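Local coordinates for Zn-dependent hydrolase of metallo-beta-lactamase superfamily TM0207 (PDB 1VJN), which is probably a zinc-dependent hydrolase of the metallo-beta-lactamase superfamily, though its substrate is not established, at residues A[22-36]-A[45-57]. Residues are numbered along the deposited sequence; the frame is centred on the assembly and turned at random.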
ATOM      1  N   CYS A  22      -3.074  -6.111  -3.192  1.00 17.17           N
ATOM      2  CA  CYS A  22      -3.821  -5.552  -4.337  1.00 17.62           C
ATOM      3  C   CYS A  22      -4.954  -4.600  -3.966  1.00 18.63           C
ATOM      4  O   CYS A  22      -5.983  -4.988  -3.421  1.00 20.22           O
ATOM      5  CB  CYS A  22      -4.391  -6.662  -5.192  1.00 19.71           C
ATOM      6  SG  CYS A  22      -5.208  -5.995  -6.664  1.00 22.05           S
ATOM      7  N   PHE A  23      -4.719  -3.336  -4.261  1.00 19.83           N
ATOM      8  CA  PHE A  23      -5.641  -2.246  -4.066  1.00 19.85           C
ATOM      9  C   PHE A  23      -5.885  -1.488  -5.363  1.00 19.94           C
ATOM     10  O   PHE A  23      -4.965  -1.333  -6.179  1.00 20.73           O
ATOM     11  CB  PHE A  23      -5.009  -1.236  -3.108  1.00 21.32           C
ATOM     12  CG  PHE A  23      -4.729  -1.774  -1.738  1.00 21.72           C
ATOM     13  CD1 PHE A  23      -3.577  -2.512  -1.490  1.00 18.10           C
ATOM     14  CD2 PHE A  23      -5.579  -1.498  -0.695  1.00 21.04           C
ATOM     15  CE1 PHE A  23      -3.308  -3.015  -0.228  1.00 21.83           C
ATOM     16  CE2 PHE A  23      -5.306  -1.987   0.576  1.00 20.35           C
ATOM     17  CZ  PHE A  23      -4.171  -2.744   0.807  1.00 28.14           C
ATOM     18  N   ALA A  24      -7.107  -1.022  -5.550  1.00 18.14           N
ATOM     19  CA  ALA A  24      -7.392  -0.008  -6.579  1.00 18.21           C
ATOM     20  C   ALA A  24      -7.505   1.310  -5.852  1.00 20.28           C
ATOM     21  O   ALA A  24      -8.283   1.438  -4.877  1.00 20.79           O
ATOM     22  CB  ALA A  24      -8.670  -0.310  -7.392  1.00 19.19           C
ATOM     23  N   LEU A  25      -6.686   2.266  -6.296  1.00 19.17           N
ATOM     24  CA  LEU A  25      -6.744   3.675  -5.866  1.00 21.08           C
ATOM     25  C   LEU A  25      -7.343   4.530  -6.955  1.00 19.35           C
ATOM     26  O   LEU A  25      -6.846   4.558  -8.081  1.00 20.33           O
ATOM     27  CB  LEU A  25      -5.333   4.216  -5.566  1.00 18.76           C
ATOM     28  CG  LEU A  25      -4.433   3.334  -4.738  1.00 29.83           C
ATOM     29  CD1 LEU A  25      -3.027   3.942  -4.678  1.00 35.80           C
ATOM     30  CD2 LEU A  25      -5.016   3.161  -3.364  1.00 37.31           C
ATOM     31  N   GLU A  26      -8.398   5.246  -6.629  1.00 23.51           N
ATOM     32  CA  GLU A  26      -8.978   6.203  -7.546  1.00 26.10           C
ATOM     33  C   GLU A  26      -8.748   7.645  -7.089  1.00 30.64           C
ATOM     34  O   GLU A  26      -9.112   8.036  -5.979  1.00 26.83           O
ATOM     35  CB  GLU A  26     -10.449   5.941  -7.707  1.00 27.01           C
ATOM     36  CG  GLU A  26     -10.733   4.565  -8.256  1.00 27.54           C
ATOM     37  CD  GLU A  26     -12.194   4.175  -8.148  1.00 47.49           C
ATOM     38  OE1 GLU A  26     -13.075   4.973  -8.562  1.00 57.92           O
ATOM     39  OE2 GLU A  26     -12.461   3.059  -7.659  1.00 55.12           O
HETATM   40  N   MSE A  27      -8.126   8.416  -7.967  1.00 34.28           N
HETATM   41  CA  MSE A  27      -7.789   9.805  -7.726  1.00 44.28           C
HETATM   42  C   MSE A  27      -7.598  10.485  -9.089  1.00 39.04           C
HETATM   43  O   MSE A  27      -6.933   9.937  -9.963  1.00 35.09           O
HETATM   44  CB  MSE A  27      -6.509   9.919  -6.877  1.00 43.62           C
HETATM   45  CG  MSE A  27      -5.331   9.028  -7.332  1.00 54.03           C
HETATM   46 SE   MSE A  27      -3.591   9.249  -6.287  1.00 72.29          SE
HETATM   47  CE  MSE A  27      -4.275   9.973  -4.486  1.00 66.09           C
ATOM     48  N   GLU A  28      -8.204  11.659  -9.261  1.00 39.54           N
ATOM     49  CA  GLU A  28      -8.054  12.473 -10.478  1.00 38.60           C
ATOM     50  C   GLU A  28      -8.771  11.877 -11.692  1.00 36.50           C
ATOM     51  O   GLU A  28      -8.314  12.078 -12.809  1.00 37.78           O
ATOM     52  CB  GLU A  28      -6.569  12.657 -10.847  1.00 40.37           C
ATOM     53  CG  GLU A  28      -5.630  12.990  -9.691  1.00 44.07           C
ATOM     54  CD  GLU A  28      -5.718  14.439  -9.264  1.00 55.42           C
ATOM     55  OE1 GLU A  28      -6.332  15.260  -9.992  1.00 53.52           O
ATOM     56  OE2 GLU A  28      -5.168  14.749  -8.186  1.00 61.42           O
ATOM     57  N   GLY A  29      -9.876  11.157 -11.491  1.00 34.64           N
ATOM     58  CA  GLY A  29     -10.522  10.404 -12.580  1.00 31.92           C
ATOM     59  C   GLY A  29      -9.610   9.317 -13.167  1.00 30.58           C
ATOM     60  O   GLY A  29      -9.754   8.951 -14.325  1.00 31.63           O
ATOM     61  N   LYS A  30      -8.633   8.831 -12.388  1.00 27.07           N
ATOM     62  CA  LYS A  30      -7.749   7.769 -12.834  1.00 27.10           C
ATOM     63  C   LYS A  30      -7.763   6.660 -11.805  1.00 25.59           C
ATOM     64  O   LYS A  30      -8.147   6.885 -10.682  1.00 24.48           O
ATOM     65  CB  LYS A  30      -6.314   8.268 -13.012  1.00 30.75           C
ATOM     66  CG  LYS A  30      -6.156   9.377 -14.067  1.00 33.95           C
ATOM     67  CD  LYS A  30      -6.711   8.956 -15.456  1.00 39.49           C
ATOM     68  CE  LYS A  30      -6.694  10.111 -16.489  1.00 38.24           C
ATOM     69  NZ  LYS A  30      -7.991  10.219 -17.235  1.00 35.27           N
ATOM     70  N   THR A  31      -7.305   5.488 -12.210  1.00 24.30           N
ATOM     71  CA  THR A  31      -7.269   4.316 -11.380  1.00 22.27           C
ATOM     72  C   THR A  31      -5.920   3.692 -11.416  1.00 18.78           C
ATOM     73  O   THR A  31      -5.361   3.426 -12.471  1.00 16.87           O
ATOM     74  CB  THR A  31      -8.335   3.296 -11.894  1.00 25.41           C
ATOM     75  OG1 THR A  31      -9.635   3.820 -11.657  1.00 21.86           O
ATOM     76  CG2 THR A  31      -8.312   2.007 -11.099  1.00 25.93           C
ATOM     77  N   ILE A  32      -5.379   3.451 -10.233  1.00 19.58           N
ATOM     78  CA  ILE A  32      -4.106   2.744 -10.080  1.00 18.94           C
ATOM     79  C   ILE A  32      -4.389   1.409  -9.400  1.00 19.14           C
ATOM     80  O   ILE A  32      -5.145   1.367  -8.426  1.00 18.92           O
ATOM     81  CB  ILE A  32      -3.177   3.564  -9.202  1.00 17.57           C
ATOM     82  CG1 ILE A  32      -2.868   4.909  -9.874  1.00 24.56           C
ATOM     83  CG2 ILE A  32      -1.923   2.827  -8.953  1.00 20.14           C
ATOM     84  CD1 ILE A  32      -2.583   6.015  -8.921  1.00 33.94           C
ATOM     85  N   VAL A  33      -3.837   0.330  -9.929  1.00 16.52           N
ATOM     86  CA  VAL A  33      -3.910  -0.975  -9.283  1.00 18.84           C
ATOM     87  C   VAL A  33      -2.500  -1.424  -8.857  1.00 18.08           C
ATOM     88  O   VAL A  33      -1.549  -1.436  -9.655  1.00 17.22           O
ATOM     89  CB  VAL A  33      -4.613  -2.031 -10.161  1.00 17.26           C
ATOM     90  CG1 VAL A  33      -4.696  -3.413  -9.402  1.00 24.00           C
ATOM     91  CG2 VAL A  33      -6.006  -1.570 -10.541  1.00 23.47           C
ATOM     92  N   THR A  34      -2.338  -1.714  -7.576  1.00 18.91           N
ATOM     93  CA  THR A  34      -1.079  -2.235  -7.063  1.00 18.13           C
ATOM     94  C   THR A  34      -1.106  -3.732  -7.013  1.00 20.14           C
ATOM     95  O   THR A  34      -2.119  -4.293  -6.685  1.00 19.73           O
ATOM     96  CB  THR A  34      -0.814  -1.773  -5.659  1.00 19.63           C
ATOM     97  OG1 THR A  34      -1.843  -2.271  -4.790  1.00 17.62           O
ATOM     98  CG2 THR A  34      -0.938  -0.258  -5.606  1.00 19.06           C
ATOM     99  N   ASP A  35       0.021  -4.359  -7.332  1.00 20.82           N
ATOM    100  CA  ASP A  35       0.267  -5.765  -7.064  1.00 23.04           C
ATOM    101  C   ASP A  35      -0.932  -6.701  -7.307  1.00 21.63           C
ATOM    102  O   ASP A  35      -1.393  -7.368  -6.359  1.00 24.28           O
ATOM    103  CB  ASP A  35       0.713  -5.920  -5.616  1.00 23.77           C
ATOM    104  CG  ASP A  35       2.120  -5.369  -5.339  1.00 31.05           C
ATOM    105  OD1 ASP A  35       2.741  -4.732  -6.203  1.00 29.16           O
ATOM    106  OD2 ASP A  35       2.699  -5.551  -4.248  1.00 32.68           O
ATOM    107  N   PRO A  36      -1.453  -6.773  -8.536  1.00 26.30           N
ATOM    108  CA  PRO A  36      -2.581  -7.663  -8.806  1.00 27.75           C
ATOM    109  C   PRO A  36      -2.129  -9.122  -8.780  1.00 29.24           C
ATOM    110  O   PRO A  36      -0.945  -9.384  -8.880  1.00 30.52           O
ATOM    111  CB  PRO A  36      -3.075  -7.217 -10.200  1.00 28.59           C
ATOM    112  CG  PRO A  36      -1.945  -6.488 -10.825  1.00 27.54           C
ATOM    113  CD  PRO A  36      -1.004  -6.068  -9.749  1.00 25.18           C
ATOM    114  N   ILE A  45     -11.039 -12.683  -8.544  1.00 60.07           N
ATOM    115  CA  ILE A  45     -10.324 -11.826  -9.501  1.00 60.81           C
ATOM    116  C   ILE A  45     -10.748 -10.344  -9.405  1.00 60.96           C
ATOM    117  O   ILE A  45     -11.942 -10.037  -9.491  1.00 61.83           O
ATOM    118  CB  ILE A  45     -10.524 -12.344 -10.949  1.00 60.77           C
ATOM    119  N   PRO A  46      -9.783  -9.437  -9.206  1.00 59.87           N
ATOM    120  CA  PRO A  46     -10.052  -7.996  -9.304  1.00 59.26           C
ATOM    121  C   PRO A  46     -10.679  -7.645 -10.652  1.00 59.11           C
ATOM    122  O   PRO A  46     -10.052  -7.850 -11.695  1.00 59.48           O
ATOM    123  CB  PRO A  46      -8.657  -7.347  -9.169  1.00 58.36           C
ATOM    124  CG  PRO A  46      -7.771  -8.385  -8.507  1.00 61.24           C
ATOM    125  CD  PRO A  46      -8.379  -9.721  -8.840  1.00 60.76           C
ATOM    126  N   ASN A  47     -11.910  -7.151 -10.635  1.00 57.90           N
ATOM    127  CA  ASN A  47     -12.616  -6.827 -11.867  1.00 56.59           C
ATOM    128  C   ASN A  47     -12.602  -5.312 -12.026  1.00 54.72           C
ATOM    129  O   ASN A  47     -13.555  -4.634 -11.613  1.00 58.41           O
ATOM    130  CB  ASN A  47     -14.048  -7.369 -11.788  1.00 57.71           C
ATOM    131  CG  ASN A  47     -14.575  -7.870 -13.131  1.00 60.39           C
ATOM    132  OD1 ASN A  47     -13.992  -7.609 -14.185  1.00 64.15           O
ATOM    133  ND2 ASN A  47     -15.687  -8.606 -13.088  1.00 57.74           N
ATOM    134  N   VAL A  48     -11.522  -4.772 -12.596  1.00 48.99           N
ATOM    135  CA  VAL A  48     -11.296  -3.309 -12.587  1.00 43.42           C
ATOM    136  C   VAL A  48     -10.510  -2.790 -13.810  1.00 36.64           C
ATOM    137  O   VAL A  48      -9.634  -3.494 -14.313  1.00 30.92           O
ATOM    138  CB  VAL A  48     -10.631  -2.911 -11.232  1.00 44.92           C
ATOM    139  CG1 VAL A  48      -9.593  -1.782 -11.374  1.00 43.29           C
ATOM    140  CG2 VAL A  48     -11.721  -2.548 -10.196  1.00 47.97           C
ATOM    141  N   THR A  49     -10.852  -1.565 -14.256  1.00 33.06           N
ATOM    142  CA  THR A  49     -10.218  -0.871 -15.391  1.00 31.87           C
ATOM    143  C   THR A  49      -9.129   0.152 -14.970  1.00 30.07           C
ATOM    144  O   THR A  49      -9.420   1.216 -14.425  1.00 32.61           O
ATOM    145  CB  THR A  49     -11.274  -0.132 -16.244  1.00 32.13           C
ATOM    146  OG1 THR A  49     -12.048  -1.067 -17.004  1.00 35.27           O
ATOM    147  CG2 THR A  49     -10.619   0.715 -17.332  1.00 31.45           C
ATOM    148  N   ALA A  50      -7.875  -0.136 -15.289  1.00 24.28           N
ATOM    149  CA  ALA A  50      -6.794   0.629 -14.745  1.00 17.58           C
ATOM    150  C   ALA A  50      -6.106   1.511 -15.788  1.00 16.17           C
ATOM    151  O   ALA A  50      -6.001   1.137 -16.941  1.00 13.85           O
ATOM    152  CB  ALA A  50      -5.802  -0.339 -14.125  1.00 18.39           C
ATOM    153  N   ASP A  51      -5.582   2.653 -15.320  1.00 16.68           N
ATOM    154  CA  ASP A  51      -4.634   3.524 -16.038  1.00 17.25           C
ATOM    155  C   ASP A  51      -3.170   3.169 -15.739  1.00 17.31           C
ATOM    156  O   ASP A  51      -2.275   3.310 -16.577  1.00 16.00           O
ATOM    157  CB  ASP A  51      -4.886   4.962 -15.597  1.00 15.92           C
ATOM    158  CG  ASP A  51      -6.318   5.386 -15.866  1.00 22.15           C
ATOM    159  OD1 ASP A  51      -6.657   5.466 -17.054  1.00 29.53           O
ATOM    160  OD2 ASP A  51      -7.178   5.590 -14.981  1.00 25.87           O
ATOM    161  N   VAL A  52      -2.946   2.790 -14.506  1.00 18.72           N
ATOM    162  CA  VAL A  52      -1.641   2.370 -14.052  1.00 18.73           C
ATOM    163  C   VAL A  52      -1.745   1.069 -13.259  1.00 20.53           C
ATOM    164  O   VAL A  52      -2.695   0.839 -12.465  1.00 17.60           O
ATOM    165  CB  VAL A  52      -0.956   3.452 -13.181  1.00 21.78           C
ATOM    166  CG1 VAL A  52       0.503   2.999 -12.748  1.00 20.36           C
ATOM    167  CG2 VAL A  52      -0.956   4.756 -13.905  1.00 23.54           C
ATOM    168  N   VAL A  53      -0.750   0.214 -13.482  1.00 16.18           N
ATOM    169  CA  VAL A  53      -0.525  -0.925 -12.620  1.00 15.71           C
ATOM    170  C   VAL A  53       0.885  -0.823 -12.071  1.00 17.37           C
ATOM    171  O   VAL A  53       1.849  -0.699 -12.841  1.00 18.07           O
ATOM    172  CB  VAL A  53      -0.708  -2.271 -13.368  1.00 14.77           C
ATOM    173  CG1 VAL A  53      -0.294  -3.434 -12.495  1.00 21.53           C
ATOM    174  CG2 VAL A  53      -2.133  -2.458 -13.821  1.00 15.74           C
ATOM    175  N   THR A  54       1.032  -0.878 -10.748  1.00 15.55           N
ATOM    176  CA  THR A  54       2.389  -1.016 -10.180  1.00 17.65           C
ATOM    177  C   THR A  54       2.687  -2.407  -9.583  1.00 20.35           C
ATOM    178  O   THR A  54       1.787  -3.084  -9.095  1.00 19.95           O
ATOM    179  CB  THR A  54       2.591   0.005  -9.094  1.00 19.04           C
ATOM    180  OG1 THR A  54       1.643  -0.229  -8.050  1.00 17.52           O
ATOM    181  CG2 THR A  54       2.358   1.474  -9.598  1.00 18.06           C
ATOM    182  N   GLU A  55       3.973  -2.791  -9.577  1.00 22.03           N
ATOM    183  CA  GLU A  55       4.408  -4.078  -9.061  1.00 21.50           C
ATOM    184  C   GLU A  55       5.593  -3.870  -8.159  1.00 17.54           C
ATOM    185  O   GLU A  55       6.648  -3.492  -8.631  1.00 16.95           O
ATOM    186  CB  GLU A  55       4.882  -5.008 -10.205  1.00 20.76           C
ATOM    187  CG  GLU A  55       3.893  -5.278 -11.336  1.00 33.06           C
ATOM    188  CD  GLU A  55       2.829  -6.311 -11.032  1.00 47.12           C
ATOM    189  OE1 GLU A  55       2.750  -6.854  -9.881  1.00 51.15           O
ATOM    190  OE2 GLU A  55       2.073  -6.582 -11.996  1.00 52.61           O
ATOM    191  N   SER A  56       5.437  -4.192  -6.896  1.00 17.31           N
ATOM    192  CA  SER A  56       6.488  -4.131  -5.919  1.00 19.63           C
ATOM    193  C   SER A  56       7.650  -5.099  -6.151  1.00 21.29           C
ATOM    194  O   SER A  56       8.775  -4.809  -5.724  1.00 20.77           O
ATOM    195  CB  SER A  56       5.887  -4.312  -4.526  1.00 17.37           C
ATOM    196  OG  SER A  56       5.401  -5.603  -4.373  1.00 28.66           O
ATOM    197  N   HIS A  57       7.399  -6.232  -6.817  1.00 22.40           N
ATOM    198  CA  HIS A  57       8.450  -7.171  -7.161  1.00 27.60           C
ATOM    199  C   HIS A  57       8.064  -7.977  -8.407  1.00 32.47           C
ATOM    200  O   HIS A  57       6.899  -8.016  -8.778  1.00 32.22           O
ATOM    201  CB  HIS A  57       8.760  -8.099  -6.003  1.00 29.92           C
ATOM    202  CG  HIS A  57       7.569  -8.798  -5.458  1.00 34.12           C
ATOM    203  ND1 HIS A  57       6.701  -8.197  -4.574  1.00 34.00           N
ATOM    204  CD2 HIS A  57       7.063 -10.029  -5.711  1.00 40.68           C
ATOM    205  CE1 HIS A  57       5.709  -9.026  -4.305  1.00 39.96           C
ATOM    206  NE2 HIS A  57       5.916 -10.151  -4.963  1.00 36.35           N
TER
HETATM  207  O   HOH W   1       2.790  -1.834  -5.957  1.00 26.61           O
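Ser56 grips the carboxylate of Asp35 with two bonds: its backbone N reaches OD1 (2.8 Å) and its OG donates a hydrogen bond to OD2 (2.7 Å), both on the syn side but somewhat out of the carboxylate plane. The serine hydroxyl sits between backbone N and carbonyl carbon (chi1 68°), turned back to Asp35, and also accepts from His57 ND1. A water donates to Asp35 OD1 and joins it to Thr54 OG1. Behind this junction, strands 30-34 and 52-54 run parallel in one sheet of the metallo-beta-lactamase fold, bonded from Val33 N to Val52 O (2.8 Å), Thr54 N to Val33 O and Asp35 N to Thr54 O. Packing is tight here: Ile32 and Val52 lie side by side on the face that also carries Thr34 and Thr54, where Phe111 of the other sheet touches Ile32 and Thr54. On the other face Val33 CG2 touches both Val48 CG1 (3.7 Å) and Ala50 CB (3.8 Å). The opposite, more open end is polar. Asp51 OD2 takes the N-H of Thr31 on its anti lone pair (2.8 Å), Thr31 O accepts from Asp51 N and Val52 N, and the aliphatic part of Lys30 crosses the carboxylate. At the buried end, the Ser56 N-H and hydroxyl, with the water, fix the rotation of the Asp35 carboxylate, and this link holds the loop before His57, where the probable zinc-binding His-x-His-x-Asp-His motif begins.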